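Local atomic coordinates of ABC transporter substrate-binding protein (Bradyrhizobium japonicum, PDB entry 4I1D), a protein that probably serves as the periplasmic solute-binding component of an ABC transporter, with D-malate bound in this crystal form and polyamines the ligands generally assigned to its family. Residues 121-125 against 222-227; 103-107 against 288-292; 143-148 against 301-306. The contacts are given in a common frame with arbitrary orientation. Residue numbers count along the deposited sequence, not the author numbering.

Interaction 1: 121-125 against 222-227; sequences PNSWV and TYNQGI. With SO4 (sulfate ion), chain K.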
ATOM      1  N   PRO A 121      18.686  39.750 -16.705  1.00 57.82           N
ATOM      2  CA  PRO A 121      18.933  38.591 -17.564  1.00 54.82           C
ATOM      3  C   PRO A 121      18.109  38.731 -18.838  1.00 54.04           C
ATOM      4  O   PRO A 121      17.014  39.285 -18.792  1.00 56.45           O
ATOM      5  CB  PRO A 121      18.446  37.415 -16.715  1.00 48.53           C
ATOM      6  CG  PRO A 121      17.529  38.018 -15.705  1.00 53.04           C
ATOM      7  CD  PRO A 121      18.106  39.362 -15.412  1.00 56.07           C
ATOM      8  N   ASN A 122      18.638  38.248 -19.955  1.00 52.59           N
ATOM      9  CA  ASN A 122      18.070  38.532 -21.265  1.00 55.52           C
ATOM     10  C   ASN A 122      18.086  37.320 -22.198  1.00 55.80           C
ATOM     11  O   ASN A 122      17.817  37.436 -23.397  1.00 54.40           O
ATOM     12  CB  ASN A 122      18.832  39.698 -21.905  1.00 55.98           C
ATOM     13  CG  ASN A 122      18.145  40.226 -23.144  1.00 57.59           C
ATOM     14  OD1 ASN A 122      18.716  40.233 -24.242  1.00 59.85           O
ATOM     15  ND2 ASN A 122      16.906  40.657 -22.978  1.00 49.23           N
ATOM     16  N   SER A 123      18.402  36.157 -21.638  1.00 49.66           N
ATOM     17  CA  SER A 123      18.449  34.913 -22.398  1.00 49.03           C
ATOM     18  C   SER A 123      18.448  33.753 -21.413  1.00 52.15           C
ATOM     19  O   SER A 123      18.625  33.953 -20.210  1.00 54.42           O
ATOM     20  CB  SER A 123      19.714  34.859 -23.244  1.00 49.28           C
ATOM     21  OG  SER A 123      20.859  34.755 -22.403  1.00 54.14           O
ATOM     22  N   TRP A 124      18.252  32.537 -21.906  1.00 49.49           N
ATOM     23  CA  TRP A 124      18.314  31.392 -21.012  1.00 49.43           C
ATOM     24  C   TRP A 124      19.758  31.175 -20.530  1.00 48.34           C
ATOM     25  O   TRP A 124      19.987  30.696 -19.420  1.00 47.82           O
ATOM     26  CB  TRP A 124      17.670  30.150 -21.645  1.00 42.79           C
ATOM     27  CG  TRP A 124      16.250  30.448 -21.977  1.00 44.35           C
ATOM     28  CD1 TRP A 124      15.694  30.539 -23.219  1.00 44.80           C
ATOM     29  CD2 TRP A 124      15.218  30.802 -21.046  1.00 44.12           C
ATOM     30  NE1 TRP A 124      14.365  30.900 -23.116  1.00 44.39           N
ATOM     31  CE2 TRP A 124      14.053  31.064 -21.790  1.00 48.83           C
ATOM     32  CE3 TRP A 124      15.161  30.891 -19.648  1.00 46.69           C
ATOM     33  CZ2 TRP A 124      12.843  31.412 -21.186  1.00 48.54           C
ATOM     34  CZ3 TRP A 124      13.965  31.251 -19.052  1.00 45.33           C
ATOM     35  CH2 TRP A 124      12.824  31.502 -19.822  1.00 50.97           C
ATOM     36  N   VAL A 125      20.725  31.583 -21.344  1.00 46.33           N
ATOM     37  CA  VAL A 125      22.120  31.546 -20.922  1.00 49.10           C
ATOM     38  C   VAL A 125      22.282  32.351 -19.625  1.00 52.61           C
ATOM     39  O   VAL A 125      22.858  31.869 -18.650  1.00 53.74           O
ATOM     40  CB  VAL A 125      23.040  32.101 -22.013  1.00 57.64           C
ATOM     41  CG1 VAL A 125      24.512  31.910 -21.630  1.00 59.94           C
ATOM     42  CG2 VAL A 125      22.730  31.432 -23.340  1.00 61.42           C
ATOM     43  N   THR A 222      11.314  39.714 -21.341  1.00 56.16           N
ATOM     44  CA  THR A 222      11.823  39.922 -22.687  1.00 57.71           C
ATOM     45  C   THR A 222      11.256  38.849 -23.595  1.00 55.81           C
ATOM     46  O   THR A 222      10.964  37.741 -23.144  1.00 51.68           O
ATOM     47  CB  THR A 222      13.361  39.833 -22.734  1.00 58.44           C
ATOM     48  OG1 THR A 222      13.804  40.008 -24.086  1.00 57.23           O
ATOM     49  CG2 THR A 222      13.827  38.472 -22.240  1.00 52.65           C
ATOM     50  N   TYR A 223      11.083  39.175 -24.871  1.00 56.29           N
ATOM     51  CA  TYR A 223      10.699  38.156 -25.839  1.00 52.19           C
ATOM     52  C   TYR A 223      11.948  37.428 -26.352  1.00 50.85           C
ATOM     53  O   TYR A 223      11.857  36.368 -26.980  1.00 48.47           O
ATOM     54  CB  TYR A 223       9.890  38.749 -26.996  1.00 53.11           C
ATOM     55  CG  TYR A 223       8.409  38.945 -26.693  1.00 51.91           C
ATOM     56  CD1 TYR A 223       7.573  37.852 -26.457  1.00 44.93           C
ATOM     57  CD2 TYR A 223       7.850  40.216 -26.668  1.00 56.22           C
ATOM     58  CE1 TYR A 223       6.226  38.020 -26.178  1.00 48.69           C
ATOM     59  CE2 TYR A 223       6.494  40.401 -26.399  1.00 54.22           C
ATOM     60  CZ  TYR A 223       5.691  39.303 -26.157  1.00 53.55           C
ATOM     61  OH  TYR A 223       4.354  39.497 -25.896  1.00 56.26           O
ATOM     62  N   ASN A 224      13.120  37.987 -26.072  1.00 45.88           N
ATOM     63  CA  ASN A 224      14.345  37.340 -26.542  1.00 54.73           C
ATOM     64  C   ASN A 224      14.439  35.896 -26.056  1.00 50.76           C
ATOM     65  O   ASN A 224      14.371  35.633 -24.857  1.00 45.96           O
ATOM     66  CB  ASN A 224      15.590  38.117 -26.134  1.00 50.34           C
ATOM     67  CG  ASN A 224      16.824  37.652 -26.878  1.00 59.91           C
ATOM     68  OD1 ASN A 224      16.784  37.446 -28.094  1.00 67.84           O
ATOM     69  ND2 ASN A 224      17.924  37.467 -26.155  1.00 46.45           N
ATOM     70  N   GLN A 225      14.575  34.970 -26.997  1.00 50.59           N
ATOM     71  CA  GLN A 225      14.650  33.540 -26.689  1.00 47.49           C
ATOM     72  C   GLN A 225      13.375  33.012 -26.046  1.00 52.92           C
ATOM     73  O   GLN A 225      13.382  31.952 -25.414  1.00 57.38           O
ATOM     74  CB  GLN A 225      15.862  33.210 -25.807  1.00 45.47           C
ATOM     75  CG  GLN A 225      17.208  33.483 -26.479  1.00 54.01           C
ATOM     76  CD  GLN A 225      18.318  32.586 -25.952  1.00 53.88           C
ATOM     77  OE1 GLN A 225      18.340  32.230 -24.771  1.00 51.65           O
ATOM     78  NE2 GLN A 225      19.235  32.198 -26.836  1.00 57.54           N
ATOM     79  N   GLY A 226      12.280  33.748 -26.205  1.00 49.45           N
ATOM     80  CA  GLY A 226      10.992  33.262 -25.744  1.00 41.40           C
ATOM     81  C   GLY A 226      10.597  32.053 -26.565  1.00 46.65           C
ATOM     82  O   GLY A 226      11.100  31.860 -27.672  1.00 45.15           O
ATOM     83  N   ILE A 227       9.719  31.219 -26.020  1.00 45.20           N
ATOM     84  CA  ILE A 227       9.162  30.108 -26.778  1.00 44.05           C
ATOM     85  C   ILE A 227       7.750  30.474 -27.271  1.00 46.91           C
ATOM     86  O   ILE A 227       6.810  30.622 -26.478  1.00 43.07           O
ATOM     87  CB  ILE A 227       9.126  28.808 -25.956  1.00 47.08           C
ATOM     88  CG1 ILE A 227      10.532  28.410 -25.505  1.00 44.75           C
ATOM     89  CG2 ILE A 227       8.506  27.693 -26.776  1.00 50.76           C
ATOM     90  CD1 ILE A 227      11.017  29.177 -24.305  1.00 55.15           C
TER
HETATM   91  S   SO4 K 407      14.660  43.007 -25.332  1.00123.04           S
HETATM   92  O1  SO4 K 407      14.810  44.418 -25.677  1.00126.34           O
HETATM   93  O2  SO4 K 407      13.252  42.613 -25.461  1.00121.93           O
HETATM   94  O3  SO4 K 407      15.501  42.198 -26.221  1.00113.48           O
HETATM   95  O4  SO4 K 407      15.078  42.837 -23.944  1.00122.19           O
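Three hydrogen bonds carry this contact, and each pairs a backbone group with a side-chain group. The indole NE1 of W124 donates to Q225 O at 2.7 Å, reaching it along the ring edge; the backbone N of W124 donates to Q225 OE1 at 2.9 Å; and N224 ND2 donates to N122 O at 2.8 Å. W124 and Q225 thus hold each other twice, each giving one main-chain and one side-chain group. S123 sits at the N-cap of helix 124-128, its OG accepting from D126 N, while Q225 OE1 takes the backbone N of W124, the first helical residue. The other segment is a corner in strand 219-235: an ST turn, T222 OG1 accepting from N224 N at 2.9 Å, runs into a type II turn in which G226 N donates to Y223 O at 2.8 Å. At the exposed end a sulfate, probably from the crystallisation liquor, receives a weak bond from N122 ND2 to its O4 at 3.0 Å. Packing is lighter: S123 CB lies 3.3 Å from Q225 OE1, and W124 CZ2 lies 4.2 Å from I227 CD1, where helix 146-153 also covers the indole. Side-chain donors and acceptors on both sides (the N224 and Q225 amides and the W124 indole) thus satisfy backbone groups at the helix start and at the strand corner, joining the two without strand-to-strand hydrogen bonds.

Interaction 2: 103-107 against 288-292; sequences EFYSS and LPSEP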
ATOM      1  N   GLU A 103      -4.815  31.698 -31.347  1.00 46.70           N
ATOM      2  CA  GLU A 103      -4.066  32.787 -30.732  1.00 46.90           C
ATOM      3  C   GLU A 103      -2.641  32.335 -30.385  1.00 50.68           C
ATOM      4  O   GLU A 103      -2.398  31.149 -30.145  1.00 46.63           O
ATOM      5  CB  GLU A 103      -4.784  33.259 -29.469  1.00 41.89           C
ATOM      6  CG  GLU A 103      -5.050  32.139 -28.475  1.00 40.03           C
ATOM      7  CD  GLU A 103      -3.858  31.848 -27.551  1.00 48.41           C
ATOM      8  OE1 GLU A 103      -3.779  30.725 -27.013  1.00 52.67           O
ATOM      9  OE2 GLU A 103      -3.008  32.740 -27.344  1.00 44.83           O
ATOM     10  N   PHE A 104      -1.704  33.278 -30.351  1.00 50.75           N
ATOM     11  CA  PHE A 104      -0.326  32.964 -29.995  1.00 50.51           C
ATOM     12  C   PHE A 104       0.034  33.537 -28.633  1.00 55.11           C
ATOM     13  O   PHE A 104      -0.334  34.674 -28.319  1.00 55.21           O
ATOM     14  CB  PHE A 104       0.631  33.516 -31.036  1.00 53.26           C
ATOM     15  CG  PHE A 104       0.597  32.784 -32.334  1.00 54.97           C
ATOM     16  CD1 PHE A 104      -0.285  33.163 -33.328  1.00 47.93           C
ATOM     17  CD2 PHE A 104       1.459  31.718 -32.566  1.00 49.49           C
ATOM     18  CE1 PHE A 104      -0.311  32.494 -34.538  1.00 50.64           C
ATOM     19  CE2 PHE A 104       1.433  31.038 -33.766  1.00 54.55           C
ATOM     20  CZ  PHE A 104       0.541  31.423 -34.758  1.00 50.45           C
ATOM     21  N   TYR A 105       0.740  32.735 -27.831  1.00 44.64           N
ATOM     22  CA  TYR A 105       1.290  33.176 -26.551  1.00 42.08           C
ATOM     23  C   TYR A 105       2.732  32.732 -26.432  1.00 47.43           C
ATOM     24  O   TYR A 105       3.174  31.858 -27.175  1.00 45.53           O
ATOM     25  CB  TYR A 105       0.488  32.602 -25.386  1.00 40.96           C
ATOM     26  CG  TYR A 105       0.446  31.086 -25.305  1.00 47.28           C
ATOM     27  CD1 TYR A 105       1.214  30.392 -24.377  1.00 48.14           C
ATOM     28  CD2 TYR A 105      -0.378  30.354 -26.138  1.00 42.93           C
ATOM     29  CE1 TYR A 105       1.151  28.998 -24.284  1.00 45.95           C
ATOM     30  CE2 TYR A 105      -0.439  28.969 -26.059  1.00 44.06           C
ATOM     31  CZ  TYR A 105       0.320  28.298 -25.131  1.00 43.51           C
ATOM     32  OH  TYR A 105       0.235  26.925 -25.067  1.00 45.45           O
ATOM     33  N   SER A 106       3.460  33.316 -25.485  1.00 51.81           N
ATOM     34  CA  SER A 106       4.863  32.966 -25.292  1.00 51.98           C
ATOM     35  C   SER A 106       5.173  32.554 -23.863  1.00 47.82           C
ATOM     36  O   SER A 106       4.586  33.079 -22.912  1.00 41.08           O
ATOM     37  CB  SER A 106       5.764  34.135 -25.685  1.00 51.60           C
ATOM     38  OG  SER A 106       5.544  34.517 -27.030  1.00 55.13           O
ATOM     39  N   SER A 107       6.097  31.605 -23.726  1.00 40.79           N
ATOM     40  CA  SER A 107       6.761  31.368 -22.454  1.00 40.76           C
ATOM     41  C   SER A 107       8.005  32.237 -22.483  1.00 45.60           C
ATOM     42  O   SER A 107       8.801  32.127 -23.398  1.00 50.37           O
ATOM     43  CB  SER A 107       7.149  29.899 -22.299  1.00 43.40           C
ATOM     44  OG  SER A 107       5.991  29.084 -22.184  1.00 50.87           O
ATOM     45  N   LEU A 288       3.054  42.269 -28.762  1.00 53.24           N
ATOM     46  CA  LEU A 288       2.410  40.970 -28.947  1.00 56.48           C
ATOM     47  C   LEU A 288       3.418  39.888 -29.291  1.00 56.16           C
ATOM     48  O   LEU A 288       4.429  40.160 -29.939  1.00 56.70           O
ATOM     49  CB  LEU A 288       1.321  41.045 -30.027  1.00 56.22           C
ATOM     50  CG  LEU A 288       0.210  42.081 -29.827  1.00 53.33           C
ATOM     51  CD1 LEU A 288      -0.725  42.099 -31.018  1.00 48.32           C
ATOM     52  CD2 LEU A 288      -0.565  41.825 -28.551  1.00 49.23           C
ATOM     53  N   PRO A 289       3.141  38.650 -28.851  1.00 56.50           N
ATOM     54  CA  PRO A 289       4.038  37.498 -29.054  1.00 50.67           C
ATOM     55  C   PRO A 289       4.309  37.177 -30.525  1.00 50.71           C
ATOM     56  O   PRO A 289       5.434  36.824 -30.867  1.00 52.81           O
ATOM     57  CB  PRO A 289       3.284  36.341 -28.386  1.00 48.05           C
ATOM     58  CG  PRO A 289       2.404  37.031 -27.326  1.00 46.09           C
ATOM     59  CD  PRO A 289       1.977  38.316 -28.007  1.00 46.21           C
ATOM     60  N   SER A 290       3.305  37.311 -31.384  1.00 55.47           N
ATOM     61  CA  SER A 290       3.456  36.933 -32.789  1.00 56.41           C
ATOM     62  C   SER A 290       3.706  38.098 -33.746  1.00 59.61           C
ATOM     63  O   SER A 290       3.682  37.922 -34.968  1.00 60.07           O
ATOM     64  CB  SER A 290       2.237  36.144 -33.259  1.00 51.20           C
ATOM     65  OG  SER A 290       1.039  36.832 -32.949  1.00 54.16           O
ATOM     66  N   GLU A 291       3.931  39.288 -33.202  1.00 62.17           N
ATOM     67  CA  GLU A 291       4.325  40.412 -34.041  1.00 62.29           C
ATOM     68  C   GLU A 291       5.671  40.042 -34.661  1.00 67.95           C
ATOM     69  O   GLU A 291       6.566  39.556 -33.962  1.00 66.76           O
ATOM     70  CB  GLU A 291       4.430  41.693 -33.216  1.00 67.56           C
ATOM     71  CG  GLU A 291       4.611  42.964 -34.045  1.00 84.27           C
ATOM     72  CD  GLU A 291       5.964  43.618 -33.827  1.00 99.06           C
ATOM     73  OE1 GLU A 291       6.143  44.782 -34.249  1.00108.20           O
ATOM     74  OE2 GLU A 291       6.852  42.968 -33.234  1.00100.46           O
ATOM     75  N   PRO A 292       5.815  40.245 -35.980  1.00 68.50           N
ATOM     76  CA  PRO A 292       7.002  39.781 -36.707  1.00 66.16           C
ATOM     77  C   PRO A 292       8.335  40.014 -35.986  1.00 65.86           C
ATOM     78  O   PRO A 292       9.135  39.078 -35.904  1.00 62.50           O
ATOM     79  CB  PRO A 292       6.926  40.567 -38.013  1.00 69.87           C
ATOM     80  CG  PRO A 292       5.441  40.672 -38.252  1.00 65.99           C
ATOM     81  CD  PRO A 292       4.827  40.865 -36.885  1.00 67.90           C
TER
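Residues 103-107 run as an extended strand, while 288-292 fold into a type I turn from L288 to E291, whose closing bond from E291 N to L288 O is weak at 3.4 Å. The turn touches the strand with its middle residues: the CA atoms of Y105 and P289 are 5.7 Å apart, those of F104 and S290 6.2 Å. Strand alternation points F104 and S106 toward the turn and the CA-to-CB bond of Y105 away from it; the OH of Y105 is hydrogen-bonded to a glycerol, probably from the crystallisation liquor, and the side chain of Y105 lies about 9 Å from that of R208, which binds malate. P289 fits across the strand, with CG 3.7 Å from F104 O and CB 3.2 Å from S106 OG; that hydroxyl is hydrogen-bonded to Q298. F104 CB meets S290 CB at 3.8 Å. No hydrogen bond joins the two segments. The strand's backbone already bonds Q229 and N206, among others, so the turn is held by van der Waals contact and by neighbours such as Q298 and Y223.

Interaction 3: 143-148 against 301-306; sequences PIATLE and MSYAWW. With SO4 (sulfate ion), chain H.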
ATOM      1  N   PRO A 143       7.676  19.527 -19.048  1.00 43.88           N
ATOM      2  CA  PRO A 143       8.726  19.445 -20.076  1.00 47.72           C
ATOM      3  C   PRO A 143       8.563  20.457 -21.209  1.00 44.12           C
ATOM      4  O   PRO A 143       9.569  20.949 -21.722  1.00 48.29           O
ATOM      5  CB  PRO A 143       8.604  18.006 -20.597  1.00 48.83           C
ATOM      6  CG  PRO A 143       7.190  17.579 -20.225  1.00 51.50           C
ATOM      7  CD  PRO A 143       6.879  18.291 -18.943  1.00 42.51           C
ATOM      8  N   ILE A 144       7.328  20.782 -21.578  1.00 43.31           N
ATOM      9  CA  ILE A 144       7.077  21.678 -22.709  1.00 44.73           C
ATOM     10  C   ILE A 144       7.635  23.089 -22.476  1.00 45.93           C
ATOM     11  O   ILE A 144       7.389  23.682 -21.432  1.00 44.97           O
ATOM     12  CB  ILE A 144       5.578  21.778 -22.998  1.00 57.61           C
ATOM     13  CG1 ILE A 144       4.992  20.382 -23.190  1.00 64.37           C
ATOM     14  CG2 ILE A 144       5.323  22.636 -24.229  1.00 58.55           C
ATOM     15  CD1 ILE A 144       5.409  19.747 -24.466  1.00 67.52           C
ATOM     16  N   ALA A 145       8.356  23.615 -23.467  1.00 48.50           N
ATOM     17  CA  ALA A 145       9.038  24.917 -23.387  1.00 45.24           C
ATOM     18  C   ALA A 145      10.263  24.866 -22.477  1.00 43.59           C
ATOM     19  O   ALA A 145      11.281  25.488 -22.765  1.00 52.90           O
ATOM     20  CB  ALA A 145       8.086  26.021 -22.932  1.00 42.80           C
ATOM     21  N   THR A 146      10.158  24.125 -21.379  1.00 38.84           N
ATOM     22  CA  THR A 146      11.275  23.977 -20.448  1.00 38.79           C
ATOM     23  C   THR A 146      12.496  23.331 -21.125  1.00 42.18           C
ATOM     24  O   THR A 146      13.623  23.838 -21.007  1.00 45.28           O
ATOM     25  CB  THR A 146      10.853  23.165 -19.205  1.00 45.02           C
ATOM     26  OG1 THR A 146       9.666  23.738 -18.642  1.00 47.89           O
ATOM     27  CG2 THR A 146      11.955  23.157 -18.150  1.00 45.53           C
ATOM     28  N   LEU A 147      12.278  22.222 -21.835  1.00 43.31           N
ATOM     29  CA  LEU A 147      13.367  21.559 -22.552  1.00 40.59           C
ATOM     30  C   LEU A 147      13.994  22.520 -23.547  1.00 43.68           C
ATOM     31  O   LEU A 147      15.214  22.616 -23.630  1.00 46.45           O
ATOM     32  CB  LEU A 147      12.875  20.322 -23.296  1.00 42.03           C
ATOM     33  CG  LEU A 147      12.351  19.184 -22.426  1.00 49.63           C
ATOM     34  CD1 LEU A 147      12.192  17.934 -23.267  1.00 56.06           C
ATOM     35  CD2 LEU A 147      13.296  18.927 -21.265  1.00 43.60           C
ATOM     36  N   GLU A 148      13.166  23.225 -24.314  1.00 41.40           N
ATOM     37  CA  GLU A 148      13.702  24.197 -25.280  1.00 47.74           C
ATOM     38  C   GLU A 148      14.627  25.221 -24.610  1.00 43.37           C
ATOM     39  O   GLU A 148      15.721  25.498 -25.106  1.00 48.91           O
ATOM     40  CB  GLU A 148      12.576  24.912 -26.037  1.00 48.46           C
ATOM     41  CG  GLU A 148      11.872  24.052 -27.082  1.00 55.50           C
ATOM     42  CD  GLU A 148      10.716  23.217 -26.527  1.00 53.55           C
ATOM     43  OE1 GLU A 148       9.931  22.698 -27.352  1.00 52.81           O
ATOM     44  OE2 GLU A 148      10.584  23.077 -25.286  1.00 49.22           O
HETATM   45  N   MSE A 301       7.705  26.965 -31.320  1.00 53.38           N
HETATM   46  CA  MSE A 301       7.468  25.584 -30.904  1.00 54.88           C
HETATM   47  C   MSE A 301       7.007  24.702 -32.064  1.00 51.89           C
HETATM   48  O   MSE A 301       6.096  25.069 -32.810  1.00 53.62           O
HETATM   49  CB  MSE A 301       6.449  25.508 -29.769  1.00 49.59           C
HETATM   50  CG  MSE A 301       6.060  24.064 -29.430  1.00 56.46           C
HETATM   51 SE   MSE A 301       5.349  23.877 -27.622  0.68 53.01          SE
HETATM   52  CE  MSE A 301       6.889  24.612 -26.678  1.00 46.04           C
ATOM     53  N   SER A 302       7.649  23.547 -32.212  1.00 44.35           N
ATOM     54  CA  SER A 302       7.238  22.538 -33.192  1.00 46.35           C
ATOM     55  C   SER A 302       6.269  21.529 -32.576  1.00 49.01           C
ATOM     56  O   SER A 302       6.677  20.605 -31.860  1.00 54.33           O
ATOM     57  CB  SER A 302       8.468  21.797 -33.753  1.00 54.07           C
ATOM     58  OG  SER A 302       8.087  20.753 -34.635  1.00 50.86           O
ATOM     59  N   TYR A 303       4.984  21.718 -32.849  1.00 39.96           N
ATOM     60  CA  TYR A 303       3.953  20.780 -32.422  1.00 46.32           C
ATOM     61  C   TYR A 303       4.057  19.430 -33.122  1.00 50.82           C
ATOM     62  O   TYR A 303       3.665  18.413 -32.561  1.00 51.81           O
ATOM     63  CB  TYR A 303       2.559  21.410 -32.579  1.00 46.59           C
ATOM     64  CG  TYR A 303       2.428  22.564 -31.630  1.00 51.13           C
ATOM     65  CD1 TYR A 303       2.394  22.343 -30.256  1.00 50.33           C
ATOM     66  CD2 TYR A 303       2.417  23.874 -32.090  1.00 46.51           C
ATOM     67  CE1 TYR A 303       2.308  23.395 -29.364  1.00 52.05           C
ATOM     68  CE2 TYR A 303       2.336  24.931 -31.211  1.00 48.83           C
ATOM     69  CZ  TYR A 303       2.279  24.692 -29.848  1.00 55.67           C
ATOM     70  OH  TYR A 303       2.193  25.750 -28.961  1.00 60.67           O
ATOM     71  N   ALA A 304       4.602  19.422 -34.333  1.00 48.32           N
ATOM     72  CA  ALA A 304       4.886  18.168 -35.015  1.00 56.84           C
ATOM     73  C   ALA A 304       5.905  17.352 -34.214  1.00 56.44           C
ATOM     74  O   ALA A 304       5.773  16.141 -34.092  1.00 62.04           O
ATOM     75  CB  ALA A 304       5.393  18.419 -36.436  1.00 59.50           C
ATOM     76  N   TRP A 305       6.915  18.010 -33.660  1.00 49.56           N
ATOM     77  CA  TRP A 305       7.891  17.273 -32.849  1.00 47.96           C
ATOM     78  C   TRP A 305       7.268  16.783 -31.539  1.00 55.61           C
ATOM     79  O   TRP A 305       7.389  15.600 -31.205  1.00 50.19           O
ATOM     80  CB  TRP A 305       9.171  18.071 -32.566  1.00 43.54           C
ATOM     81  CG  TRP A 305      10.208  17.218 -31.831  1.00 48.97           C
ATOM     82  CD1 TRP A 305      11.155  16.402 -32.394  1.00 43.78           C
ATOM     83  CD2 TRP A 305      10.360  17.080 -30.407  1.00 41.08           C
ATOM     84  NE1 TRP A 305      11.890  15.776 -31.409  1.00 51.91           N
ATOM     85  CE2 TRP A 305      11.422  16.177 -30.184  1.00 49.21           C
ATOM     86  CE3 TRP A 305       9.706  17.637 -29.304  1.00 48.35           C
ATOM     87  CZ2 TRP A 305      11.838  15.817 -28.905  1.00 54.08           C
ATOM     88  CZ3 TRP A 305      10.129  17.280 -28.029  1.00 49.88           C
ATOM     89  CH2 TRP A 305      11.185  16.380 -27.843  1.00 51.06           C
ATOM     90  N   TRP A 306       6.588  17.680 -30.817  1.00 47.24           N
ATOM     91  CA  TRP A 306       6.002  17.324 -29.523  1.00 47.48           C
ATOM     92  C   TRP A 306       4.939  16.225 -29.584  1.00 55.15           C
ATOM     93  O   TRP A 306       4.773  15.463 -28.628  1.00 57.37           O
ATOM     94  CB  TRP A 306       5.449  18.556 -28.798  1.00 40.29           C
ATOM     95  CG  TRP A 306       6.513  19.267 -28.061  1.00 42.86           C
ATOM     96  CD1 TRP A 306       7.070  20.464 -28.382  1.00 46.22           C
ATOM     97  CD2 TRP A 306       7.194  18.801 -26.893  1.00 44.91           C
ATOM     98  NE1 TRP A 306       8.055  20.785 -27.472  1.00 46.98           N
ATOM     99  CE2 TRP A 306       8.150  19.777 -26.549  1.00 49.98           C
ATOM    100  CE3 TRP A 306       7.088  17.652 -26.101  1.00 50.13           C
ATOM    101  CZ2 TRP A 306       8.987  19.648 -25.439  1.00 53.73           C
ATOM    102  CZ3 TRP A 306       7.928  17.523 -24.999  1.00 53.21           C
ATOM    103  CH2 TRP A 306       8.860  18.515 -24.681  1.00 53.20           C
TER
HETATM  104  S   SO4 H 404       4.836  22.379 -36.390  0.95120.68           S
HETATM  105  O1  SO4 H 404       4.647  23.660 -35.706  0.95116.87           O
HETATM  106  O2  SO4 H 404       3.571  21.985 -37.009  0.95117.04           O
HETATM  107  O3  SO4 H 404       5.895  22.488 -37.394  0.95115.75           O
HETATM  108  O4  SO4 H 404       5.241  21.364 -35.421  0.95126.84           O
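Two helix starts meet in a buried core here, away from the malate pocket: A145 is the N-cap of helix 146-153 and S302 that of helix 303-306, its OG accepting from W305 N at 3.1 Å. A sulfate, probably from the crystallisation liquor, sits at the second helix start, where S302 OG donates to its O4 at 3.0 Å. Between the helices the central residue is W306, whose NE1 donates to E148 OE1 at 2.7 Å along the ring edge; the same carboxylate oxygen is also hydrogen-bonded to Y162 OH. The side chain of I144 covers one face of the indole, and L147 CD1 reaches W306 CH2 at 3.7 Å. M301, a selenomethionine, brings its CE to 3.5 Å from I144 CG2 and 3.7 Å from E148 OE1. Around this core, helix 166-176 touches L147 and W305, helix 309-321 borders P143 and W306, and strand 219-235 lies against A145 and M301.

Overall arrangement
Followed from the N terminus, the first of the contact segments is 103-107, on strand 100-112; it is met by 288-292 in interaction 2, which closes the longest loop, of 180 residues. Interaction 1 is nested inside it, joining the start of helix 124-128 to the corner of strand 219-235. Interaction 3 crosses both, linking 143-148, within the loop of interaction 1, to 301-306 near the C-terminal helices. The neighbouring strands 100-112 and 219-235 connect the contacts: I227 N lies 2.9 Å from S107 O, a probable hydrogen bond, and Y223 packs beside the turn of interaction 2. I227 CG2 also meets M301 CE at 3.5 Å, joining interactions 1 and 3, while S107 touches A145.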